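Local structure of luciferase (Lingulodinium polyedrum, 1VPR) at residues T286-A291 against V301-V306; E82-S87 against R164-S169; L149-Y154 against P338-A343; L143-G148 against I261-E266. The protein catalyses the light-emitting oxidation of dinoflagellate luciferin by molecular oxygen, this chain being the third of its three homologous luciferase domains. All blocks are in the same frame, centred on the assembly; numbering follows the deposited sequence.

All four contacts lie in the catalytic domain, whose ten-stranded antiparallel sheet belongs to a calycin-type beta barrel. Interactions 1 and 2 touch, with centres about 9 Å apart, because strands 297-307 and 163-169 are neighbours in that sheet. Interactions 3 and 4 also touch, centres about 11 Å apart, through Trp145, Leu149 and Phe263. These two pairs are separated: the centres of interactions 2 and 4 lie about 30 Å apart, on opposite sides of the chain's centre. Segment 82-87 comes first, then 143-154, 164-169, 261-266, the hairpin of interaction 1 and finally 338-343. Interaction 1 lies within the barrel wall, interactions 2 and 4 seat loops on it, and interaction 3 ties two loops together.

Interaction 1 (T286-A291 against V301-V306); sequences TFMRQA and VFYVKV
Tyr303 and Gln290 meet across the strands through their polar ends: the phenol OH donates to Gln290 OE1 at 2.7 Å, from above the amide carbonyl plane. Gln290 reaches it with an extended chain, CG anti to the backbone N (chi1 178°). Arg277 gives OE1 a second bond, so two donors grip a buried oxygen. A phenylalanine in place of Tyr303 would probably cost OE1 one of them and leave the amide freer to turn. Beside the same ring lies Met288, a selenomethionine, its SE oblique to the ring, 4.7 Å from the centroid, a Met-aromatic contact. The two segments form an antiparallel beta hairpin of the barrel, with Met288-Tyr303 and Gln290-Val301 as hydrogen-bonded pairs. The non-hydrogen-bonded pairs Phe287-Val304 and Arg289-Phe302 use the other face, where the two phenylalanines meet helix 87-100. There Arg289 CG sits over the Phe302 ring, 3.9 Å from its centroid; the aliphatic stem suits that face, and the guanidinium salt-bridges Asp103. Packing thins at partly exposed Thr286, whose CB comes no nearer than 4.0 Å to Lys305 CB. Here a water adds to the direct backbone bond from Lys305 N to Thr286 O, accepting from Thr286 N and donating to Lys305 O.

Interaction 2 (E82-S87 against R164-S169); sequences EDPYGS and RWITVS
Tyr85 OH and the carbonyl oxygen of Thr167 are bridged by one water, which accepts from Tyr85 OH at 2.5 Å and donates to Thr167 O at 2.9 Å. Both the water and the carbonyl oxygen lie in the plane of the tyrosine ring, at its edge, where Tyr85 CE2 also comes into contact with Thr167 O at 3.6 Å. Tyrosine suits this place because its hydroxyl can face water while its ring carbons pack on an aliphatic neighbour. That neighbour is Ile166, which crosses Tyr85 at about a right angle and lays CG2 3.5 Å from Tyr85 OH. Ile166 points toward the loop, and its CG2, anti to the backbone N, also meets Pro84 CB at 4.0 Å. Farther along, Val168 CG1 rests 3.5 Å from Pro84 O. Pro84 and Tyr85 are the corner residues of a type I turn from Asp83 to Gly86, and Gly86 is the N-cap of helix 87-100, which itself packs on Val168. On the strand side, Val168 and Ser169 together face Phe302 as a classic beta bulge. With no direct hydrogen bond between the segments, the turn leading into the helix is seated on the barrel by apolar contacts, and one water carries the polar link from phenol to backbone.

Interaction 3 (L149-Y154 against P338-A343); sequences LPEPGY and PYPTLA
Tyr339 points its ring into the loop 149-154, with CG anti to the backbone N (chi1 -169°), and ends on the carbonyl of Pro150. Its OH donates to Pro150 O at 2.7 Å, in the carbonyl plane and on a lone pair; Pro150 O in turn lies in the ring plane, at the edge. Around this bond the other side chains take distinct orientations. Leu149 crosses Tyr339 at about a right angle, CD2 coming within 3.7 Å of CE1. Pro152 meets the phenol tip to tip, its CD 3.2 Å from Tyr339 OH. Within its own segment, Pro340 sets CD over one face of the Tyr339 ring, and Trp145 stacks on the opposite face. Pro340 is the centre of an inverse gamma turn, in which Thr341 N bonds to Tyr339 O. Glu151, extended, crosses Pro340 at about a right angle, with CG 3.7 Å from Pro340 CD. The contact joins the loop before strand 163-169 to the loop after helix 321-324, and Leu149 and Tyr339 both pack on Val253 of barrel strand 247-253. A phenylalanine in place of Tyr339 would probably leave Pro150 O without its phenolic donor and the two loops less firmly tied. On the solvent side, at exposed Glu151, a water donates both to Glu151 OE2, at 2.9 Å, and to Pro338 O, at 2.7 Å. The chemistry thus divides by depth: a directed phenol-carbonyl bond holds the two loops together among apolar groups, while the carboxylate, probably ionised, is linked to the neighbouring backbone through water.

Interaction 4 (L143-G148 against I261-E266); sequences LPWPAG and IGFFWE
Phe263 carries Pro146 on one face, with Trp145 CZ3 and, from its own strand, Trp265 CD1 in its plane at the edge. Pro146 CD stands over the ring centre, 3.5 Å from the centroid, a CH-pi contact for which a rigid proline ring next to a flat phenyl is well shaped. Phe263 CG sits between the backbone N and the carbonyl carbon (chi1 63°), and chi2 then sets the turn of the ring under Pro146. Trp145 meets it obliquely, the two planes 70° apart and CE3 3.7 Å from Phe263 CE1. The Trp265 indole has Leu143 CD2 over its five-membered ring, 4.1 Å from the centroid. At its edge NE1 donates to Pro144 O at 3.0 Å, the oxygen lying close to the ring plane although the N-H is bent, at 139°. This satisfies the indole N-H in a buried place, while Pro144 CD packs on Trp265 CZ2 at 3.6 Å. Phe108 of helix 107-111 also touches Pro146. Phe263 and Trp265, two residues apart, project from the same side of strand 259-266, as alternation in a beta strand requires, and the proline-rich loop 143-148 interleaves with them to pack against the wall of the calycin barrel.

Interaction 1 (T286-A291 against V301-V306)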
loop_
_atom_site.group_PDB
_atom_site.type_symbol
_atom_site.label_atom_id
_atom_site.label_comp_id
_atom_site.label_asym_id
_atom_site.label_seq_id
_atom_site.Cartn_x
_atom_site.Cartn_y
_atom_site.Cartn_z
ATOM N N THR A 286 -20.375 3.221 4.183
ATOM C CA THR A 286 -19.408 2.343 4.814
ATOM C C THR A 286 -18.055 3.029 4.633
ATOM O O THR A 286 -17.706 3.447 3.535
ATOM C CB THR A 286 -19.364 0.939 4.154
ATOM O OG1 THR A 286 -20.628 0.282 4.340
ATOM C CG2 THR A 286 -18.254 0.077 4.805
ATOM N N PHE A 287 -17.302 3.170 5.718
ATOM C CA PHE A 287 -16.002 3.791 5.645
ATOM C C PHE A 287 -14.916 2.791 6.015
ATOM O O PHE A 287 -15.180 1.760 6.630
ATOM C CB PHE A 287 -15.890 4.984 6.618
ATOM C CG PHE A 287 -16.542 6.248 6.125
ATOM C CD1 PHE A 287 -17.933 6.380 6.114
ATOM C CD2 PHE A 287 -15.765 7.313 5.689
ATOM C CE1 PHE A 287 -18.525 7.551 5.676
ATOM C CE2 PHE A 287 -16.356 8.487 5.246
ATOM C CZ PHE A 287 -17.733 8.608 5.240
HETATM N N MSE A 288 -13.690 3.114 5.635
HETATM C CA MSE A 288 -12.566 2.287 5.984
HETATM C C MSE A 288 -11.534 3.218 6.574
HETATM O O MSE A 288 -11.217 4.246 5.979
HETATM C CB MSE A 288 -11.957 1.580 4.751
HETATM C CG MSE A 288 -10.595 0.978 5.080
HETATM SE SE MSE A 288 -9.798 -0.052 3.629
HETATM C CE MSE A 288 -10.720 -1.623 3.929
ATOM N N ARG A 289 -11.015 2.874 7.746
ATOM C CA ARG A 289 -9.981 3.687 8.339
ATOM C C ARG A 289 -8.697 2.890 8.375
ATOM O O ARG A 289 -8.654 1.776 8.884
ATOM C CB ARG A 289 -10.327 4.140 9.769
ATOM C CG ARG A 289 -9.228 5.047 10.360
ATOM C CD ARG A 289 -9.449 5.346 11.857
ATOM N NE ARG A 289 -9.332 4.136 12.683
ATOM C CZ ARG A 289 -9.815 4.028 13.925
ATOM N NH1 ARG A 289 -9.668 2.901 14.606
ATOM N NH2 ARG A 289 -10.458 5.047 14.488
ATOM N N GLN A 290 -7.654 3.473 7.806
ATOM C CA GLN A 290 -6.330 2.858 7.783
ATOM C C GLN A 290 -5.471 3.616 8.802
ATOM O O GLN A 290 -5.413 4.843 8.773
ATOM C CB GLN A 290 -5.741 3.030 6.383
ATOM C CG GLN A 290 -4.335 2.497 6.176
ATOM C CD GLN A 290 -3.898 2.658 4.742
ATOM O OE1 GLN A 290 -4.537 2.135 3.821
ATOM N NE2 GLN A 290 -2.806 3.391 4.539
ATOM N N ALA A 291 -4.802 2.898 9.701
ATOM C CA ALA A 291 -3.976 3.544 10.705
ATOM C C ALA A 291 -2.602 2.886 10.683
ATOM O O ALA A 291 -2.478 1.687 10.969
ATOM C CB ALA A 291 -4.630 3.393 12.108
ATOM N N VAL A 301 -5.575 7.224 7.202
ATOM C CA VAL A 301 -6.073 7.393 5.841
ATOM C C VAL A 301 -7.525 6.940 5.948
ATOM O O VAL A 301 -7.806 5.895 6.554
ATOM C CB VAL A 301 -5.317 6.492 4.793
ATOM C CG1 VAL A 301 -5.946 6.682 3.403
ATOM C CG2 VAL A 301 -3.845 6.879 4.741
ATOM N N PHE A 302 -8.453 7.736 5.418
ATOM C CA PHE A 302 -9.874 7.363 5.432
ATOM C C PHE A 302 -10.377 7.223 4.011
ATOM O O PHE A 302 -10.033 8.047 3.140
ATOM C CB PHE A 302 -10.741 8.417 6.139
ATOM C CG PHE A 302 -10.582 8.438 7.637
ATOM C CD1 PHE A 302 -9.520 9.114 8.225
ATOM C CD2 PHE A 302 -11.487 7.770 8.451
ATOM C CE1 PHE A 302 -9.363 9.129 9.604
ATOM C CE2 PHE A 302 -11.341 7.782 9.828
ATOM C CZ PHE A 302 -10.275 8.463 10.404
ATOM N N TYR A 303 -11.204 6.197 3.786
ATOM C CA TYR A 303 -11.804 5.926 2.473
ATOM C C TYR A 303 -13.290 5.715 2.669
ATOM O O TYR A 303 -13.729 5.225 3.727
ATOM C CB TYR A 303 -11.280 4.616 1.858
ATOM C CG TYR A 303 -9.774 4.406 1.875
ATOM C CD1 TYR A 303 -9.126 3.883 3.000
ATOM C CD2 TYR A 303 -9.021 4.640 0.740
ATOM C CE1 TYR A 303 -7.751 3.592 2.973
ATOM C CE2 TYR A 303 -7.646 4.346 0.699
ATOM C CZ TYR A 303 -7.024 3.818 1.817
ATOM O OH TYR A 303 -5.683 3.479 1.745
ATOM N N VAL A 304 -14.071 6.061 1.657
ATOM C CA VAL A 304 -15.508 5.825 1.725
ATOM C C VAL A 304 -15.821 4.802 0.619
ATOM O O VAL A 304 -15.260 4.863 -0.480
ATOM C CB VAL A 304 -16.331 7.133 1.538
ATOM C CG1 VAL A 304 -16.054 7.769 0.155
ATOM C CG2 VAL A 304 -17.814 6.819 1.685
ATOM N N LYS A 305 -16.686 3.836 0.910
ATOM C CA LYS A 305 -17.005 2.808 -0.075
ATOM C C LYS A 305 -17.992 3.326 -1.134
ATOM O O LYS A 305 -19.130 3.692 -0.818
ATOM C CB LYS A 305 -17.576 1.574 0.621
ATOM C CG LYS A 305 -17.331 0.316 -0.185
ATOM C CD LYS A 305 -18.017 -0.893 0.390
ATOM C CE LYS A 305 -17.555 -2.117 -0.363
ATOM N NZ LYS A 305 -18.154 -3.364 0.218
ATOM N N VAL A 306 -17.554 3.373 -2.390
ATOM C CA VAL A 306 -18.426 3.883 -3.448
ATOM C C VAL A 306 -19.091 2.754 -4.245
ATOM O O VAL A 306 -20.085 2.980 -4.951
ATOM C CB VAL A 306 -17.651 4.866 -4.386
ATOM C CG1 VAL A 306 -17.154 6.095 -3.567
ATOM C CG2 VAL A 306 -16.456 4.166 -5.048
HETATM O O HOH W 1 -20.721 3.385 1.328
#

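Interaction 2 (E82-S87 against R164-S169)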
loop_
_atom_site.group_PDB
_atom_site.type_symbol
_atom_site.label_atom_id
_atom_site.label_comp_id
_atom_site.label_asym_id
_atom_site.label_seq_id
_atom_site.Cartn_x
_atom_site.Cartn_y
_atom_site.Cartn_z
ATOM N N GLU A 82 -22.410 8.419 -4.508
ATOM C CA GLU A 82 -22.214 9.151 -5.754
ATOM C C GLU A 82 -21.417 10.430 -5.598
ATOM O O GLU A 82 -20.882 10.947 -6.583
ATOM C CB GLU A 82 -23.572 9.495 -6.376
ATOM C CG GLU A 82 -24.481 8.289 -6.665
ATOM C CD GLU A 82 -24.088 7.528 -7.927
ATOM O OE1 GLU A 82 -24.789 6.543 -8.266
ATOM O OE2 GLU A 82 -23.084 7.907 -8.582
ATOM N N ASP A 83 -21.333 10.938 -4.373
ATOM C CA ASP A 83 -20.622 12.187 -4.119
ATOM C C ASP A 83 -19.582 12.034 -3.005
ATOM O O ASP A 83 -19.703 12.658 -1.944
ATOM C CB ASP A 83 -21.646 13.252 -3.726
ATOM C CG ASP A 83 -21.079 14.653 -3.764
ATOM O OD1 ASP A 83 -21.740 15.543 -3.201
ATOM O OD2 ASP A 83 -19.990 14.864 -4.345
ATOM N N PRO A 84 -18.545 11.211 -3.227
ATOM C CA PRO A 84 -17.511 11.015 -2.195
ATOM C C PRO A 84 -16.770 12.283 -1.752
ATOM O O PRO A 84 -16.316 12.377 -0.608
ATOM C CB PRO A 84 -16.562 9.981 -2.835
ATOM C CG PRO A 84 -16.742 10.215 -4.334
ATOM C CD PRO A 84 -18.245 10.416 -4.436
ATOM N N TYR A 85 -16.659 13.258 -2.646
ATOM C CA TYR A 85 -15.961 14.493 -2.301
ATOM C C TYR A 85 -16.892 15.609 -1.861
ATOM O O TYR A 85 -16.450 16.747 -1.674
ATOM C CB TYR A 85 -15.126 14.954 -3.500
ATOM C CG TYR A 85 -14.127 13.909 -3.967
ATOM C CD1 TYR A 85 -13.883 13.712 -5.321
ATOM C CD2 TYR A 85 -13.403 13.155 -3.048
ATOM C CE1 TYR A 85 -12.926 12.780 -5.763
ATOM C CE2 TYR A 85 -12.443 12.221 -3.472
ATOM C CZ TYR A 85 -12.217 12.044 -4.829
ATOM O OH TYR A 85 -11.285 11.135 -5.249
ATOM N N GLY A 86 -18.170 15.281 -1.673
ATOM C CA GLY A 86 -19.162 16.261 -1.249
ATOM C C GLY A 86 -19.058 16.700 0.203
ATOM O O GLY A 86 -18.389 16.057 1.016
ATOM N N SER A 87 -19.750 17.789 0.536
ATOM C CA SER A 87 -19.699 18.340 1.886
ATOM C C SER A 87 -20.191 17.387 2.960
ATOM O O SER A 87 -19.692 17.399 4.082
ATOM C CB SER A 87 -20.484 19.661 1.946
ATOM O OG SER A 87 -21.804 19.504 1.449
ATOM N N ARG A 164 -14.825 -0.937 -4.443
ATOM C CA ARG A 164 -13.982 0.200 -4.758
ATOM C C ARG A 164 -14.148 1.233 -3.646
ATOM O O ARG A 164 -15.281 1.580 -3.239
ATOM C CB ARG A 164 -14.344 0.788 -6.135
ATOM C CG ARG A 164 -13.389 1.891 -6.573
ATOM C CD ARG A 164 -13.521 2.143 -8.071
ATOM N NE ARG A 164 -14.874 2.594 -8.392
ATOM C CZ ARG A 164 -15.280 3.862 -8.304
ATOM N NH1 ARG A 164 -14.443 4.820 -7.921
ATOM N NH2 ARG A 164 -16.541 4.162 -8.554
ATOM N N TRP A 165 -13.005 1.691 -3.136
ATOM C CA TRP A 165 -12.944 2.638 -2.018
ATOM C C TRP A 165 -12.268 3.902 -2.472
ATOM O O TRP A 165 -11.254 3.842 -3.155
ATOM C CB TRP A 165 -12.124 2.026 -0.877
ATOM C CG TRP A 165 -12.674 0.711 -0.399
ATOM C CD1 TRP A 165 -12.511 -0.520 -0.989
ATOM C CD2 TRP A 165 -13.508 0.502 0.739
ATOM N NE1 TRP A 165 -13.199 -1.484 -0.273
ATOM C CE2 TRP A 165 -13.820 -0.879 0.788
ATOM C CE3 TRP A 165 -14.026 1.348 1.730
ATOM C CZ2 TRP A 165 -14.635 -1.433 1.790
ATOM C CZ3 TRP A 165 -14.841 0.788 2.737
ATOM C CH2 TRP A 165 -15.134 -0.585 2.752
ATOM N N ILE A 166 -12.821 5.046 -2.102
ATOM C CA ILE A 166 -12.240 6.318 -2.502
ATOM C C ILE A 166 -11.711 7.077 -1.284
ATOM O O ILE A 166 -12.422 7.302 -0.302
ATOM C CB ILE A 166 -13.290 7.194 -3.244
ATOM C CG1 ILE A 166 -13.609 6.585 -4.607
ATOM C CG2 ILE A 166 -12.788 8.632 -3.385
ATOM C CD1 ILE A 166 -12.385 6.441 -5.528
ATOM N N THR A 167 -10.450 7.477 -1.365
ATOM C CA THR A 167 -9.796 8.212 -0.292
ATOM C C THR A 167 -10.447 9.561 -0.022
ATOM O O THR A 167 -10.614 10.388 -0.948
ATOM C CB THR A 167 -8.331 8.460 -0.642
ATOM O OG1 THR A 167 -7.710 7.210 -0.967
ATOM C CG2 THR A 167 -7.612 9.130 0.528
ATOM N N VAL A 168 -10.782 9.806 1.246
ATOM C CA VAL A 168 -11.398 11.072 1.604
ATOM C C VAL A 168 -10.563 11.832 2.629
ATOM O O VAL A 168 -10.856 12.975 2.973
ATOM C CB VAL A 168 -12.885 10.887 2.088
ATOM C CG1 VAL A 168 -13.755 10.467 0.902
ATOM C CG2 VAL A 168 -12.979 9.836 3.222
ATOM N N SER A 169 -9.495 11.215 3.103
ATOM C CA SER A 169 -8.620 11.907 4.040
ATOM C C SER A 169 -7.282 11.217 4.108
ATOM O O SER A 169 -7.206 9.985 4.128
ATOM C CB SER A 169 -9.220 11.962 5.443
ATOM O OG SER A 169 -8.290 12.589 6.317
HETATM O O HOH W 2 -9.666 10.112 -3.652
#

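Interaction 3 (L149-Y154 against P338-A343)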
loop_
_atom_site.group_PDB
_atom_site.type_symbol
_atom_site.label_atom_id
_atom_site.label_comp_id
_atom_site.label_asym_id
_atom_site.label_seq_id
_atom_site.Cartn_x
_atom_site.Cartn_y
_atom_site.Cartn_z
ATOM N N LEU A 149 1.066 -9.460 17.109
ATOM C CA LEU A 149 0.335 -9.689 15.869
ATOM C C LEU A 149 -0.527 -10.933 16.041
ATOM O O LEU A 149 -0.035 -11.979 16.451
ATOM C CB LEU A 149 1.298 -9.901 14.689
ATOM C CG LEU A 149 0.627 -10.113 13.324
ATOM C CD1 LEU A 149 -0.016 -8.813 12.864
ATOM C CD2 LEU A 149 1.666 -10.592 12.304
ATOM N N PRO A 150 -1.832 -10.835 15.743
ATOM C CA PRO A 150 -2.665 -12.026 15.895
ATOM C C PRO A 150 -2.246 -13.093 14.901
ATOM O O PRO A 150 -1.711 -12.779 13.837
ATOM C CB PRO A 150 -4.074 -11.507 15.621
ATOM C CG PRO A 150 -3.831 -10.309 14.700
ATOM C CD PRO A 150 -2.634 -9.663 15.352
ATOM N N GLU A 151 -2.472 -14.356 15.257
ATOM C CA GLU A 151 -2.131 -15.469 14.383
ATOM C C GLU A 151 -3.246 -15.606 13.367
ATOM O O GLU A 151 -4.365 -15.131 13.595
ATOM C CB GLU A 151 -1.959 -16.756 15.192
ATOM C CG GLU A 151 -0.780 -16.645 16.146
ATOM C CD GLU A 151 -0.555 -17.891 16.986
ATOM O OE1 GLU A 151 -1.474 -18.724 17.078
ATOM O OE2 GLU A 151 0.546 -18.022 17.558
ATOM N N PRO A 152 -2.959 -16.242 12.227
ATOM C CA PRO A 152 -4.004 -16.391 11.209
ATOM C C PRO A 152 -4.905 -17.603 11.460
ATOM O O PRO A 152 -4.618 -18.429 12.322
ATOM C CB PRO A 152 -3.197 -16.525 9.924
ATOM C CG PRO A 152 -2.003 -17.338 10.388
ATOM C CD PRO A 152 -1.654 -16.727 11.738
ATOM N N GLY A 153 -5.987 -17.699 10.702
ATOM C CA GLY A 153 -6.897 -18.820 10.843
ATOM C C GLY A 153 -8.320 -18.390 10.563
ATOM O O GLY A 153 -9.073 -19.111 9.923
ATOM N N TYR A 154 -8.689 -17.207 11.039
ATOM C CA TYR A 154 -10.034 -16.697 10.828
ATOM C C TYR A 154 -10.265 -16.432 9.339
ATOM O O TYR A 154 -9.389 -15.914 8.651
ATOM C CB TYR A 154 -10.241 -15.386 11.593
ATOM C CG TYR A 154 -11.639 -14.871 11.460
ATOM C CD1 TYR A 154 -12.689 -15.494 12.121
ATOM C CD2 TYR A 154 -11.939 -13.808 10.616
ATOM C CE1 TYR A 154 -14.003 -15.075 11.936
ATOM C CE2 TYR A 154 -13.252 -13.380 10.435
ATOM C CZ TYR A 154 -14.276 -14.019 11.090
ATOM O OH TYR A 154 -15.574 -13.627 10.881
ATOM N N PRO A 338 7.032 -18.162 18.544
ATOM C CA PRO A 338 6.899 -18.642 17.161
ATOM C C PRO A 338 5.623 -18.129 16.510
ATOM O O PRO A 338 4.561 -18.136 17.130
ATOM C CB PRO A 338 6.850 -20.168 17.320
ATOM C CG PRO A 338 7.614 -20.414 18.591
ATOM C CD PRO A 338 7.097 -19.296 19.485
ATOM N N TYR A 339 5.714 -17.665 15.266
ATOM C CA TYR A 339 4.508 -17.220 14.565
ATOM C C TYR A 339 4.259 -18.368 13.602
ATOM O O TYR A 339 5.132 -18.709 12.811
ATOM C CB TYR A 339 4.742 -15.916 13.815
ATOM C CG TYR A 339 3.446 -15.331 13.318
ATOM C CD1 TYR A 339 2.650 -14.519 14.142
ATOM C CD2 TYR A 339 2.977 -15.644 12.043
ATOM C CE1 TYR A 339 1.399 -14.032 13.685
ATOM C CE2 TYR A 339 1.751 -15.166 11.584
ATOM C CZ TYR A 339 0.973 -14.366 12.397
ATOM O OH TYR A 339 -0.215 -13.882 11.887
ATOM N N PRO A 340 3.063 -18.971 13.632
ATOM C CA PRO A 340 2.765 -20.106 12.753
ATOM C C PRO A 340 2.595 -19.933 11.248
ATOM O O PRO A 340 1.494 -20.121 10.717
ATOM C CB PRO A 340 1.522 -20.695 13.395
ATOM C CG PRO A 340 0.772 -19.445 13.757
ATOM C CD PRO A 340 1.866 -18.590 14.400
ATOM N N THR A 341 3.679 -19.600 10.563
ATOM C CA THR A 341 3.669 -19.465 9.113
ATOM C C THR A 341 4.929 -20.152 8.613
ATOM O O THR A 341 6.018 -19.891 9.127
ATOM C CB THR A 341 3.647 -17.981 8.663
ATOM O OG1 THR A 341 2.329 -17.441 8.874
ATOM C CG2 THR A 341 4.000 -17.854 7.155
ATOM N N LEU A 342 4.774 -21.054 7.645
ATOM C CA LEU A 342 5.890 -21.794 7.064
ATOM C C LEU A 342 6.620 -20.940 6.030
ATOM O O LEU A 342 6.002 -20.181 5.265
ATOM C CB LEU A 342 5.395 -23.091 6.400
ATOM C CG LEU A 342 4.568 -24.002 7.324
ATOM C CD1 LEU A 342 4.003 -25.188 6.557
ATOM C CD2 LEU A 342 5.453 -24.458 8.500
ATOM N N ALA A 343 7.941 -21.093 6.008
ATOM C CA ALA A 343 8.809 -20.355 5.109
ATOM C C ALA A 343 8.859 -20.946 3.705
ATOM O O ALA A 343 9.936 -21.276 3.198
ATOM C CB ALA A 343 10.211 -20.298 5.714
HETATM O O HOH W 3 2.720 -16.124 17.344
#

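Interaction 4 (L143-G148 against I261-E266)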
loop_
_atom_site.group_PDB
_atom_site.type_symbol
_atom_site.label_atom_id
_atom_site.label_comp_id
_atom_site.label_asym_id
_atom_site.label_seq_id
_atom_site.Cartn_x
_atom_site.Cartn_y
_atom_site.Cartn_z
ATOM N N LEU A 143 13.013 -12.165 9.138
ATOM C CA LEU A 143 12.568 -10.888 9.672
ATOM C C LEU A 143 11.806 -11.206 10.955
ATOM O O LEU A 143 11.173 -12.260 11.067
ATOM C CB LEU A 143 11.653 -10.159 8.665
ATOM C CG LEU A 143 12.307 -9.543 7.405
ATOM C CD1 LEU A 143 11.233 -9.089 6.406
ATOM C CD2 LEU A 143 13.198 -8.353 7.802
ATOM N N PRO A 144 11.897 -10.324 11.964
ATOM C CA PRO A 144 11.176 -10.560 13.210
ATOM C C PRO A 144 9.681 -10.314 12.988
ATOM O O PRO A 144 9.320 -9.371 12.295
ATOM C CB PRO A 144 11.765 -9.502 14.165
ATOM C CG PRO A 144 13.155 -9.307 13.659
ATOM C CD PRO A 144 12.917 -9.278 12.143
ATOM N N TRP A 145 8.821 -11.172 13.537
ATOM C CA TRP A 145 7.381 -10.932 13.454
ATOM C C TRP A 145 7.151 -9.927 14.593
ATOM O O TRP A 145 7.810 -10.016 15.635
ATOM C CB TRP A 145 6.584 -12.204 13.744
ATOM C CG TRP A 145 6.591 -13.212 12.610
ATOM C CD1 TRP A 145 7.467 -14.246 12.434
ATOM C CD2 TRP A 145 5.671 -13.271 11.509
ATOM N NE1 TRP A 145 7.147 -14.950 11.297
ATOM C CE2 TRP A 145 6.051 -14.369 10.708
ATOM C CE3 TRP A 145 4.565 -12.499 11.125
ATOM C CZ2 TRP A 145 5.363 -14.722 9.534
ATOM C CZ3 TRP A 145 3.872 -12.847 9.956
ATOM C CH2 TRP A 145 4.271 -13.947 9.175
ATOM N N PRO A 146 6.250 -8.942 14.410
ATOM C CA PRO A 146 6.036 -7.982 15.502
ATOM C C PRO A 146 5.176 -8.508 16.637
ATOM O O PRO A 146 4.044 -8.939 16.420
ATOM C CB PRO A 146 5.393 -6.790 14.794
ATOM C CG PRO A 146 4.598 -7.448 13.687
ATOM C CD PRO A 146 5.576 -8.497 13.169
ATOM N N ALA A 147 5.716 -8.476 17.855
ATOM C CA ALA A 147 4.989 -8.922 19.047
ATOM C C ALA A 147 3.562 -8.378 19.045
ATOM O O ALA A 147 3.353 -7.204 18.731
ATOM C CB ALA A 147 5.717 -8.420 20.324
ATOM N N GLY A 148 2.587 -9.215 19.404
ATOM C CA GLY A 148 1.200 -8.753 19.443
ATOM C C GLY A 148 0.420 -8.949 18.152
ATOM O O GLY A 148 -0.768 -8.631 18.087
ATOM N N ILE A 261 -5.076 -6.575 10.260
ATOM C CA ILE A 261 -3.949 -6.097 11.074
ATOM C C ILE A 261 -2.674 -6.617 10.423
ATOM O O ILE A 261 -2.565 -7.798 10.083
ATOM C CB ILE A 261 -4.024 -6.612 12.531
ATOM C CG1 ILE A 261 -5.305 -6.102 13.186
ATOM C CG2 ILE A 261 -2.800 -6.106 13.322
ATOM C CD1 ILE A 261 -5.530 -6.634 14.592
ATOM N N GLY A 262 -1.697 -5.743 10.248
ATOM C CA GLY A 262 -0.475 -6.180 9.586
ATOM C C GLY A 262 0.718 -5.318 9.906
ATOM O O GLY A 262 0.696 -4.501 10.833
ATOM N N PHE A 263 1.773 -5.491 9.143
ATOM C CA PHE A 263 2.974 -4.706 9.372
ATOM C C PHE A 263 3.763 -4.753 8.087
ATOM O O PHE A 263 3.554 -5.658 7.265
ATOM C CB PHE A 263 3.820 -5.333 10.484
ATOM C CG PHE A 263 4.311 -6.695 10.153
ATOM C CD1 PHE A 263 3.483 -7.814 10.325
ATOM C CD2 PHE A 263 5.589 -6.874 9.627
ATOM C CE1 PHE A 263 3.928 -9.079 9.979
ATOM C CE2 PHE A 263 6.040 -8.148 9.271
ATOM C CZ PHE A 263 5.224 -9.238 9.447
ATOM N N PHE A 264 4.668 -3.790 7.913
ATOM C CA PHE A 264 5.517 -3.742 6.731
ATOM C C PHE A 264 6.907 -3.337 7.161
ATOM O O PHE A 264 7.066 -2.323 7.818
ATOM C CB PHE A 264 5.018 -2.719 5.700
ATOM C CG PHE A 264 3.744 -3.109 5.034
ATOM C CD1 PHE A 264 2.528 -2.847 5.633
ATOM C CD2 PHE A 264 3.767 -3.835 3.849
ATOM C CE1 PHE A 264 1.344 -3.313 5.073
ATOM C CE2 PHE A 264 2.592 -4.299 3.281
ATOM C CZ PHE A 264 1.378 -4.044 3.893
ATOM N N TRP A 265 7.895 -4.135 6.778
ATOM C CA TRP A 265 9.288 -3.846 7.077
ATOM C C TRP A 265 9.830 -3.006 5.942
ATOM O O TRP A 265 9.862 -3.465 4.804
ATOM C CB TRP A 265 10.114 -5.126 7.152
ATOM C CG TRP A 265 10.029 -5.838 8.462
ATOM C CD1 TRP A 265 9.305 -6.956 8.742
ATOM C CD2 TRP A 265 10.708 -5.480 9.677
ATOM N NE1 TRP A 265 9.481 -7.324 10.062
ATOM C CE2 TRP A 265 10.342 -6.436 10.657
ATOM C CE3 TRP A 265 11.588 -4.450 10.033
ATOM C CZ2 TRP A 265 10.832 -6.392 11.969
ATOM C CZ3 TRP A 265 12.076 -4.407 11.353
ATOM C CH2 TRP A 265 11.695 -5.372 12.292
ATOM N N GLU A 266 10.248 -1.784 6.252
ATOM C CA GLU A 266 10.824 -0.878 5.252
ATOM C C GLU A 266 12.316 -1.202 5.335
ATOM O O GLU A 266 13.021 -0.752 6.254
ATOM C CB GLU A 266 10.542 0.570 5.655
ATOM C CG GLU A 266 11.072 1.635 4.702
ATOM C CD GLU A 266 10.746 3.034 5.203
ATOM O OE1 GLU A 266 11.337 3.429 6.237
ATOM O OE2 GLU A 266 9.890 3.721 4.578
#